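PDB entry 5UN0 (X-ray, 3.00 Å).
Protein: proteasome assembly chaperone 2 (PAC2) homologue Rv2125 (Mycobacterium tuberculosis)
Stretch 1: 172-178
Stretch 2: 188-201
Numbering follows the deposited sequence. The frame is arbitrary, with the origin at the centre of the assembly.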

ATOM      1  N   THR A 172      -1.254   6.185 -26.383  1.00 27.57           N
ATOM      2  CA  THR A 172      -0.183   5.984 -25.405  1.00 27.01           C
ATOM      3  C   THR A 172       0.993   5.258 -26.065  1.00 27.32           C
ATOM      4  O   THR A 172       0.806   4.341 -26.862  1.00 27.42           O
ATOM      5  CB  THR A 172      -0.647   5.221 -24.135  1.00 26.13           C
ATOM      6  OG1 THR A 172      -1.733   4.341 -24.438  1.00 25.02           O
ATOM      7  N   PHE A 173       2.201   5.716 -25.759  1.00 27.30           N
ATOM      8  CA  PHE A 173       3.438   5.066 -26.206  1.00 26.99           C
ATOM      9  C   PHE A 173       4.226   4.589 -24.996  1.00 27.42           C
ATOM     10  O   PHE A 173       4.356   5.316 -24.016  1.00 27.77           O
ATOM     11  CB  PHE A 173       4.323   6.043 -26.976  1.00 27.15           C
ATOM     12  CG  PHE A 173       3.696   6.591 -28.220  1.00 26.70           C
ATOM     13  CD1 PHE A 173       3.853   5.933 -29.430  1.00 26.61           C
ATOM     14  CD2 PHE A 173       2.978   7.783 -28.185  1.00 26.57           C
ATOM     15  CE1 PHE A 173       3.283   6.435 -30.584  1.00 26.82           C
ATOM     16  CE2 PHE A 173       2.407   8.297 -29.337  1.00 26.71           C
ATOM     17  CZ  PHE A 173       2.558   7.619 -30.538  1.00 26.83           C
ATOM     18  N   TRP A 174       4.785   3.388 -25.094  1.00 29.21           N
ATOM     19  CA  TRP A 174       5.564   2.782 -24.007  1.00 30.00           C
ATOM     20  C   TRP A 174       6.938   2.458 -24.502  1.00 29.77           C
ATOM     21  O   TRP A 174       7.086   1.711 -25.460  1.00 31.96           O
ATOM     22  CB  TRP A 174       4.897   1.495 -23.535  1.00 30.85           C
ATOM     23  CG  TRP A 174       3.633   1.753 -22.842  1.00 31.73           C
ATOM     24  CD1 TRP A 174       2.409   1.924 -23.410  1.00 33.37           C
ATOM     25  CD2 TRP A 174       3.457   1.929 -21.439  1.00 32.99           C
ATOM     26  NE1 TRP A 174       1.468   2.191 -22.440  1.00 34.26           N
ATOM     27  CE2 TRP A 174       2.089   2.197 -21.218  1.00 33.71           C
ATOM     28  CE3 TRP A 174       4.324   1.890 -20.341  1.00 33.42           C
ATOM     29  CZ2 TRP A 174       1.567   2.423 -19.946  1.00 33.59           C
ATOM     30  CZ3 TRP A 174       3.807   2.113 -19.078  1.00 32.99           C
ATOM     31  CH2 TRP A 174       2.439   2.383 -18.890  1.00 32.91           C
ATOM     32  N   ALA A 175       7.944   3.014 -23.855  1.00 31.43           N
ATOM     33  CA  ALA A 175       9.339   2.756 -24.229  1.00 33.02           C
ATOM     34  C   ALA A 175       9.896   1.606 -23.407  1.00 34.57           C
ATOM     35  O   ALA A 175       9.698   1.562 -22.191  1.00 35.63           O
ATOM     36  CB  ALA A 175      10.183   4.007 -24.020  1.00 32.74           C
ATOM     37  N   ALA A 176      10.617   0.692 -24.057  1.00 37.42           N
ATOM     38  CA  ALA A 176      11.193  -0.486 -23.366  1.00 38.90           C
ATOM     39  C   ALA A 176      12.622  -0.250 -22.864  1.00 41.93           C
ATOM     40  O   ALA A 176      13.571  -0.148 -23.652  1.00 41.19           O
ATOM     41  CB  ALA A 176      11.149  -1.710 -24.264  1.00 38.88           C
ATOM     42  N   VAL A 177      12.760  -0.188 -21.539  1.00 47.85           N
ATOM     43  CA  VAL A 177      14.047   0.035 -20.870  1.00 51.54           C
ATOM     44  C   VAL A 177      14.640  -1.296 -20.399  1.00 52.29           C
ATOM     45  O   VAL A 177      13.925  -2.130 -19.836  1.00 55.57           O
ATOM     46  CB  VAL A 177      13.888   0.968 -19.652  1.00 54.14           C
ATOM     47  CG1 VAL A 177      15.243   1.294 -19.029  1.00 55.08           C
ATOM     48  CG2 VAL A 177      13.159   2.249 -20.053  1.00 54.68           C
ATOM     49  N   PRO A 178      15.942  -1.510 -20.640  1.00 53.42           N
ATOM     50  CA  PRO A 178      16.618  -2.708 -20.138  1.00 53.57           C
ATOM     51  C   PRO A 178      16.565  -2.802 -18.617  1.00 53.97           C
ATOM     52  O   PRO A 178      17.002  -1.880 -17.932  1.00 56.33           O
ATOM     53  CB  PRO A 178      18.059  -2.521 -20.612  1.00 54.64           C
ATOM     54  CG  PRO A 178      17.956  -1.639 -21.811  1.00 55.89           C
ATOM     55  CD  PRO A 178      16.799  -0.729 -21.549  1.00 54.39           C
ATOM     56  N   LYS A 188      17.993   7.874 -23.636  1.00 50.70           N
ATOM     57  CA  LYS A 188      17.773   7.157 -24.887  1.00 48.65           C
ATOM     58  C   LYS A 188      16.290   7.005 -25.174  1.00 45.59           C
ATOM     59  O   LYS A 188      15.829   7.313 -26.268  1.00 43.25           O
ATOM     60  CB  LYS A 188      18.443   5.784 -24.868  1.00 50.73           C
ATOM     61  CG  LYS A 188      18.492   5.113 -26.227  1.00 52.63           C
ATOM     62  CD  LYS A 188      19.299   3.834 -26.122  1.00 55.39           C
ATOM     63  CE  LYS A 188      19.204   2.989 -27.377  1.00 56.29           C
ATOM     64  NZ  LYS A 188      20.224   1.901 -27.344  1.00 57.58           N
ATOM     65  N   ALA A 189      15.550   6.523 -24.182  1.00 43.78           N
ATOM     66  CA  ALA A 189      14.126   6.265 -24.346  1.00 42.64           C
ATOM     67  C   ALA A 189      13.366   7.587 -24.362  1.00 42.36           C
ATOM     68  O   ALA A 189      12.358   7.728 -25.064  1.00 45.10           O
ATOM     69  CB  ALA A 189      13.614   5.362 -23.235  1.00 40.96           C
ATOM     70  N   THR A 190      13.849   8.554 -23.586  1.00 37.91           N
ATOM     71  CA  THR A 190      13.259   9.884 -23.587  1.00 34.29           C
ATOM     72  C   THR A 190      13.266  10.426 -25.015  1.00 33.51           C
ATOM     73  O   THR A 190      12.269  10.976 -25.500  1.00 32.96           O
ATOM     74  CB  THR A 190      14.017  10.826 -22.645  1.00 32.84           C
ATOM     75  OG1 THR A 190      14.103  10.225 -21.351  1.00 32.81           O
ATOM     76  CG2 THR A 190      13.300  12.138 -22.512  1.00 32.31           C
ATOM     77  N   ILE A 191      14.390  10.256 -25.696  1.00 32.49           N
ATOM     78  CA  ILE A 191      14.476  10.647 -27.092  1.00 31.51           C
ATOM     79  C   ILE A 191      13.361   9.971 -27.861  1.00 31.40           C
ATOM     80  O   ILE A 191      12.526  10.635 -28.496  1.00 31.76           O
ATOM     81  CB  ILE A 191      15.831  10.275 -27.709  1.00 30.82           C
ATOM     82  CG1 ILE A 191      16.914  11.228 -27.184  1.00 30.85           C
ATOM     83  CG2 ILE A 191      15.741  10.327 -29.226  1.00 30.90           C
ATOM     84  CD1 ILE A 191      18.283  11.080 -27.821  1.00 30.86           C
ATOM     85  N   ALA A 192      13.345   8.642 -27.771  1.00 30.81           N
ATOM     86  CA  ALA A 192      12.368   7.824 -28.489  1.00 29.85           C
ATOM     87  C   ALA A 192      10.947   8.299 -28.250  1.00 29.61           C
ATOM     88  O   ALA A 192      10.194   8.466 -29.191  1.00 30.52           O
ATOM     89  CB  ALA A 192      12.504   6.370 -28.097  1.00 29.19           C
ATOM     90  N   LEU A 193      10.595   8.543 -26.997  1.00 30.90           N
ATOM     91  CA  LEU A 193       9.244   9.020 -26.666  1.00 32.37           C
ATOM     92  C   LEU A 193       8.970  10.383 -27.294  1.00 32.14           C
ATOM     93  O   LEU A 193       7.892  10.631 -27.802  1.00 29.44           O
ATOM     94  CB  LEU A 193       9.026   9.113 -25.146  1.00 33.19           C
ATOM     95  CG  LEU A 193       8.928   7.805 -24.342  1.00 34.19           C
ATOM     96  CD1 LEU A 193       8.847   8.103 -22.844  1.00 34.52           C
ATOM     97  CD2 LEU A 193       7.744   6.940 -24.768  1.00 33.46           C
ATOM     98  N   LEU A 194       9.965  11.254 -27.241  1.00 33.69           N
ATOM     99  CA  LEU A 194       9.842  12.590 -27.798  1.00 35.89           C
ATOM    100  C   LEU A 194       9.554  12.537 -29.283  1.00 38.40           C
ATOM    101  O   LEU A 194       8.759  13.324 -29.800  1.00 42.15           O
ATOM    102  CB  LEU A 194      11.121  13.392 -27.554  1.00 35.54           C
ATOM    103  CG  LEU A 194      11.233  13.969 -26.145  1.00 34.59           C
ATOM    104  CD1 LEU A 194      12.667  14.394 -25.888  1.00 34.69           C
ATOM    105  CD2 LEU A 194      10.239  15.123 -25.945  1.00 33.43           C
ATOM    106  N   ARG A 195      10.196  11.603 -29.968  1.00 38.78           N
ATOM    107  CA  ARG A 195       9.989  11.455 -31.394  1.00 39.89           C
ATOM    108  C   ARG A 195       8.556  11.025 -31.684  1.00 39.43           C
ATOM    109  O   ARG A 195       7.950  11.482 -32.652  1.00 39.29           O
ATOM    110  CB  ARG A 195      11.020  10.487 -31.973  1.00 42.62           C
ATOM    111  CG  ARG A 195      12.387  11.134 -32.016  1.00 44.93           C
ATOM    112  CD  ARG A 195      13.519  10.158 -32.221  1.00 49.04           C
ATOM    113  NE  ARG A 195      14.786  10.888 -32.286  1.00 54.51           N
ATOM    114  CZ  ARG A 195      15.976  10.322 -32.469  1.00 55.81           C
ATOM    115  NH1 ARG A 195      16.074   9.004 -32.602  1.00 55.15           N
ATOM    116  NH2 ARG A 195      17.069  11.077 -32.510  1.00 55.46           N
ATOM    117  N   ARG A 196       8.007  10.164 -30.833  1.00 40.28           N
ATOM    118  CA  ARG A 196       6.599   9.767 -30.968  1.00 42.32           C
ATOM    119  C   ARG A 196       5.702  10.990 -30.802  1.00 42.72           C
ATOM    120  O   ARG A 196       4.668  11.103 -31.459  1.00 44.34           O
ATOM    121  CB  ARG A 196       6.197   8.693 -29.956  1.00 42.49           C
ATOM    122  CG  ARG A 196       7.222   7.589 -29.735  1.00 44.61           C
ATOM    123  CD  ARG A 196       7.805   6.992 -31.008  1.00 46.02           C
ATOM    124  NE  ARG A 196       6.878   6.059 -31.640  1.00 49.20           N
ATOM    125  CZ  ARG A 196       7.231   4.991 -32.364  1.00 54.37           C
ATOM    126  NH1 ARG A 196       8.514   4.689 -32.566  1.00 53.32           N
ATOM    127  NH2 ARG A 196       6.284   4.202 -32.883  1.00 57.60           N
ATOM    128  N   VAL A 197       6.109  11.912 -29.933  1.00 41.80           N
ATOM    129  CA  VAL A 197       5.370  13.164 -29.738  1.00 42.31           C
ATOM    130  C   VAL A 197       5.391  14.023 -31.009  1.00 40.21           C
ATOM    131  O   VAL A 197       4.367  14.553 -31.415  1.00 36.58           O
ATOM    132  CB  VAL A 197       5.908  13.985 -28.545  1.00 42.51           C
ATOM    133  CG1 VAL A 197       5.133  15.289 -28.412  1.00 42.14           C
ATOM    134  CG2 VAL A 197       5.794  13.191 -27.253  1.00 43.03           C
ATOM    135  N   GLU A 198       6.560  14.152 -31.620  1.00 40.43           N
ATOM    136  CA  GLU A 198       6.661  14.771 -32.941  1.00 41.71           C
ATOM    137  C   GLU A 198       5.661  14.130 -33.886  1.00 41.11           C
ATOM    138  O   GLU A 198       4.869  14.817 -34.516  1.00 40.40           O
ATOM    139  CB  GLU A 198       8.076  14.619 -33.527  1.00 43.79           C
ATOM    140  CG  GLU A 198       8.965  15.851 -33.385  1.00 44.19           C
ATOM    141  CD  GLU A 198      10.431  15.570 -33.708  1.00 45.08           C
ATOM    142  OE1 GLU A 198      10.700  14.693 -34.549  1.00 45.40           O
ATOM    143  OE2 GLU A 198      11.331  16.217 -33.129  1.00 46.93           O
ATOM    144  N   ASP A 199       5.698  12.800 -33.958  1.00 42.40           N
ATOM    145  CA  ASP A 199       4.886  12.042 -34.919  1.00 42.36           C
ATOM    146  C   ASP A 199       3.389  12.321 -34.796  1.00 43.68           C
ATOM    147  O   ASP A 199       2.701  12.495 -35.793  1.00 46.57           O
ATOM    148  CB  ASP A 199       5.157  10.540 -34.798  1.00 41.00           C
ATOM    149  CG  ASP A 199       6.609  10.184 -35.075  1.00 40.50           C
ATOM    150  OD1 ASP A 199       7.338  11.044 -35.609  1.00 40.49           O
ATOM    151  OD2 ASP A 199       7.028   9.049 -34.757  1.00 39.63           O
ATOM    152  N   VAL A 200       2.885  12.402 -33.576  1.00 46.07           N
ATOM    153  CA  VAL A 200       1.453  12.639 -33.374  1.00 46.05           C
ATOM    154  C   VAL A 200       1.069  14.108 -33.557  1.00 46.95           C
ATOM    155  O   VAL A 200       0.102  14.417 -34.248  1.00 47.42           O
ATOM    156  CB  VAL A 200       1.012  12.165 -31.987  1.00 46.05           C
ATOM    157  CG1 VAL A 200      -0.454  12.487 -31.745  1.00 46.59           C
ATOM    158  CG2 VAL A 200       1.252  10.666 -31.854  1.00 46.98           C
ATOM    159  N   LEU A 201       1.821  14.998 -32.921  1.00 47.75           N
ATOM    160  CA  LEU A 201       1.473  16.415 -32.883  1.00 48.48           C
ATOM    161  C   LEU A 201       2.004  17.188 -34.077  1.00 52.40           C
ATOM    162  O   LEU A 201       1.573  18.318 -34.339  1.00 52.45           O
ATOM    163  CB  LEU A 201       2.009  17.054 -31.603  1.00 47.43           C
ATOM    164  CG  LEU A 201       1.606  16.388 -30.282  1.00 47.92           C
ATOM    165  CD1 LEU A 201       2.125  17.226 -29.124  1.00 47.30           C
ATOM    166  CD2 LEU A 201       0.104  16.151 -30.156  1.00 46.17           C
TER

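A helix packed against a strand illustrates how alternation on one side meets periodicity on the other, and this PAC2 homologue offers a compact example. Strand 172-178 and helix 188-201 run nearly antiparallel, at 163°, with their axes 8.6 Å apart at closest approach. The helix satisfies its own backbone through i to i+4 hydrogen bonds, such as L193 N to A189 O at 2.7 Å, and no hydrogen bond crosses between the stretches. Side-chain packing carries the contact.

Along the strand, F173 and A175 point toward the helix, whereas W174 and A176 point away. The helix answers with A189, L193, R196 and V200, residues spaced three or four apart and therefore gathered on one side. Where the backbones come nearest, small residues meet: A175 CB lies 3.8 Å from A189 CB, with the CA atoms of A175 and A189 5.9 Å apart. L193 leaves its backbone sideways, yet its end reaches the strand, placing CD2 3.9 Å from A175 CB.

F173 covers the later helical turns. R196 CB sits over one ring face, 3.5 Å from the F173 ring centroid and only 5° off the normal, a CH-pi contact made by the aliphatic base of a charged side chain. At the ring edge, V200 CG2 approaches F173 CZ to 3.6 Å.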